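Local structure of PexRD2 family secreted RxLR effector peptide, putative (Phytophthora infestans, 3ZRG) at residues M17-Y22 with K52-Y57. The protein acts as a secreted RxLR effector that enhances colonization of Nicotiana benthamiana leaves by the pathogen and induces a weak cell death response there. Residues are numbered along the deposited sequence; the frame is centred on the assembly and turned at random. Where two conformers were deposited one is given.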
loop_
_atom_site.group_PDB
_atom_site.type_symbol
_atom_site.label_atom_id
_atom_site.label_comp_id
_atom_site.label_asym_id
_atom_site.label_seq_id
_atom_site.Cartn_x
_atom_site.Cartn_y
_atom_site.Cartn_z
ATOM N N MET A 17 13.635 3.769 -3.147
ATOM C CA MET A 17 12.689 3.627 -2.062
ATOM C C MET A 17 11.484 2.770 -2.484
ATOM O O MET A 17 10.690 3.135 -3.390
ATOM C CB MET A 17 12.236 5.005 -1.577
ATOM C CG MET A 17 11.636 4.993 -0.193
ATOM S SD MET A 17 11.080 6.635 0.305
ATOM C CE MET A 17 12.589 7.625 0.225
ATOM N N THR A 18 11.343 1.602 -1.852
ATOM C CA THR A 18 10.147 0.815 -2.052
ATOM C C THR A 18 8.908 1.441 -1.317
ATOM O O THR A 18 9.054 2.339 -0.478
ATOM C CB THR A 18 10.316 -0.630 -1.559
ATOM O OG1 THR A 18 10.556 -0.588 -0.161
ATOM C CG2 THR A 18 11.474 -1.372 -2.314
ATOM N N VAL A 19 7.723 0.951 -1.669
ATOM C CA VAL A 19 6.473 1.385 -1.014
ATOM C C VAL A 19 6.571 1.121 0.503
ATOM O O VAL A 19 6.316 2.005 1.347
ATOM C CB VAL A 19 5.251 0.741 -1.654
ATOM C CG1 VAL A 19 4.016 1.070 -0.842
ATOM C CG2 VAL A 19 5.075 1.205 -3.102
ATOM N N ASP A 20 7.005 -0.084 0.841
ATOM C CA ASP A 20 7.274 -0.456 2.242
ATOM C C ASP A 20 8.352 0.396 2.911
ATOM O O ASP A 20 8.181 0.806 4.069
ATOM C CB ASP A 20 7.475 -1.973 2.386
ATOM C CG ASP A 20 8.344 -2.559 1.298
ATOM O OD1 ASP A 20 7.914 -2.627 0.127
ATOM O OD2 ASP A 20 9.474 -2.944 1.651
ATOM N N ASP A 21 9.417 0.764 2.199
ATOM C CA ASP A 21 10.410 1.688 2.724
ATOM C C ASP A 21 9.745 3.047 3.076
ATOM O O ASP A 21 10.016 3.644 4.130
ATOM C CB ASP A 21 11.530 1.962 1.713
ATOM C CG ASP A 21 12.520 0.813 1.525
ATOM O OD1 ASP A 21 12.655 -0.116 2.383
ATOM O OD2 ASP A 21 13.226 0.894 0.476
ATOM N N TYR A 22 8.908 3.546 2.179
ATOM C CA TYR A 22 8.274 4.850 2.404
ATOM C C TYR A 22 7.285 4.748 3.590
ATOM O O TYR A 22 7.248 5.634 4.438
ATOM C CB TYR A 22 7.559 5.323 1.140
ATOM C CG TYR A 22 6.972 6.713 1.251
ATOM C CD1 TYR A 22 7.654 7.736 1.882
ATOM C CD2 TYR A 22 5.756 7.005 0.644
ATOM C CE1 TYR A 22 7.130 9.013 1.936
ATOM C CE2 TYR A 22 5.210 8.272 0.720
ATOM C CZ TYR A 22 5.903 9.264 1.339
ATOM O OH TYR A 22 5.388 10.528 1.430
ATOM N N LYS A 52 -2.575 8.760 2.596
ATOM C CA LYS A 52 -2.810 9.381 1.289
ATOM C C LYS A 52 -1.474 9.460 0.517
ATOM O O LYS A 52 -1.413 9.129 -0.653
ATOM C CB LYS A 52 -3.455 10.759 1.443
ATOM C CG LYS A 52 -3.841 11.417 0.094
ATOM C CD LYS A 52 -4.257 12.856 0.254
ATOM C CE LYS A 52 -5.569 12.994 0.962
ATOM N NZ LYS A 52 -6.715 12.434 0.198
ATOM N N LYS A 53 -0.417 9.884 1.193
ATOM C CA LYS A 53 0.898 9.998 0.591
ATOM C C LYS A 53 1.406 8.627 0.226
ATOM O O LYS A 53 1.928 8.420 -0.879
ATOM C CB LYS A 53 1.899 10.669 1.561
ATOM C CG LYS A 53 1.764 12.184 1.735
ATOM C CD LYS A 53 2.825 12.610 2.808
ATOM C CE LYS A 53 2.787 14.020 3.251
ATOM N NZ LYS A 53 3.966 14.184 4.166
ATOM N N LEU A 54 1.274 7.668 1.144
ATOM C CA LEU A 54 1.743 6.307 0.869
ATOM C C LEU A 54 1.084 5.679 -0.386
ATOM O O LEU A 54 1.745 5.068 -1.270
ATOM C CB LEU A 54 1.531 5.440 2.105
ATOM C CG LEU A 54 2.018 4.003 1.944
ATOM C CD1 LEU A 54 3.569 3.907 1.629
ATOM C CD2 LEU A 54 1.580 3.195 3.150
ATOM N N LEU A 55 -0.231 5.844 -0.479
ATOM C CA LEU A 55 -0.982 5.255 -1.583
ATOM C C LEU A 55 -0.665 6.013 -2.881
ATOM O O LEU A 55 -0.644 5.411 -3.933
ATOM C CB LEU A 55 -2.463 5.268 -1.263
ATOM C CG LEU A 55 -2.871 4.271 -0.178
ATOM C CD1 LEU A 55 -4.382 4.509 0.111
ATOM C CD2 LEU A 55 -2.556 2.819 -0.597
ATOM N N ARG A 56 -0.424 7.322 -2.820
ATOM C CA ARG A 56 0.059 8.097 -3.952
ATOM C C ARG A 56 1.363 7.522 -4.536
ATOM O O ARG A 56 1.514 7.333 -5.748
ATOM C CB ARG A 56 0.306 9.535 -3.479
ATOM C CG ARG A 56 0.549 10.484 -4.602
ATOM C CD ARG A 56 -0.513 10.285 -5.662
ATOM N NE ARG A 56 -0.080 10.827 -6.932
ATOM C CZ ARG A 56 0.330 10.094 -7.964
ATOM N NH1 ARG A 56 0.333 8.749 -7.898
ATOM N NH2 ARG A 56 0.710 10.730 -9.067
ATOM N N TYR A 57 2.313 7.309 -3.636
ATOM C CA TYR A 57 3.628 6.707 -4.009
ATOM C C TYR A 57 3.466 5.300 -4.600
ATOM O O TYR A 57 4.083 4.980 -5.591
ATOM C CB TYR A 57 4.603 6.762 -2.839
ATOM C CG TYR A 57 6.023 6.388 -3.284
ATOM C CD1 TYR A 57 6.643 7.032 -4.356
ATOM C CD2 TYR A 57 6.700 5.355 -2.680
ATOM C CE1 TYR A 57 7.903 6.711 -4.743
ATOM C CE2 TYR A 57 7.950 4.989 -3.078
ATOM C CZ TYR A 57 8.573 5.669 -4.114
ATOM O OH TYR A 57 9.853 5.347 -4.564
#
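The start of helix 19-25, with the loop leading into it, packs against the middle of helix 49-63, and the backbones come closest at Val19–Tyr57, where the CA atoms are 6.7 Å apart, and at Tyr22–Leu54. Tyr57, its CG anti to the backbone N (chi1 -170°), reaches over to the loop. There its OH donates to Met17 O over 2.6 Å, lying in the carbonyl plane on a lone pair, with a C=O...O angle of 140°; Met17 O and Thr18 O both sit at the edge of the ring. Tyr22, its CG likewise anti to the backbone N, reaches from helix 19-25 toward helix 49-63, crossing Tyr57 obliquely. Its CD2 meets Tyr57 CB at 3.7 Å, and the two ring planes are inclined by 77°. Farther out, Lys53 O lies in plane at the Tyr22 ring edge, while Tyr22 OH touches Lys53 CB at 3.5 Å and the extended lysine chain crosses the tyrosine at about a right angle. Leu54 directs CD1 between Val19 CG1, 3.8 Å away, and Tyr22 CD2. Behind the interface a capping box closes the helix start: Asp21 N donates to Thr18 OG1 (2.9 Å), and Thr18 N to Asp21 OD2 from above the carboxylate plane. Met12 of helix 6-14 touches both tyrosines, and Val19 also packs on Val19 of the second subunit. Within the WY-like fold of this effector domain, the short phenol bond thus gives Met17 O a partner just before the capped helix, tying loop to helix 49-63 beside an otherwise largely apolar seam.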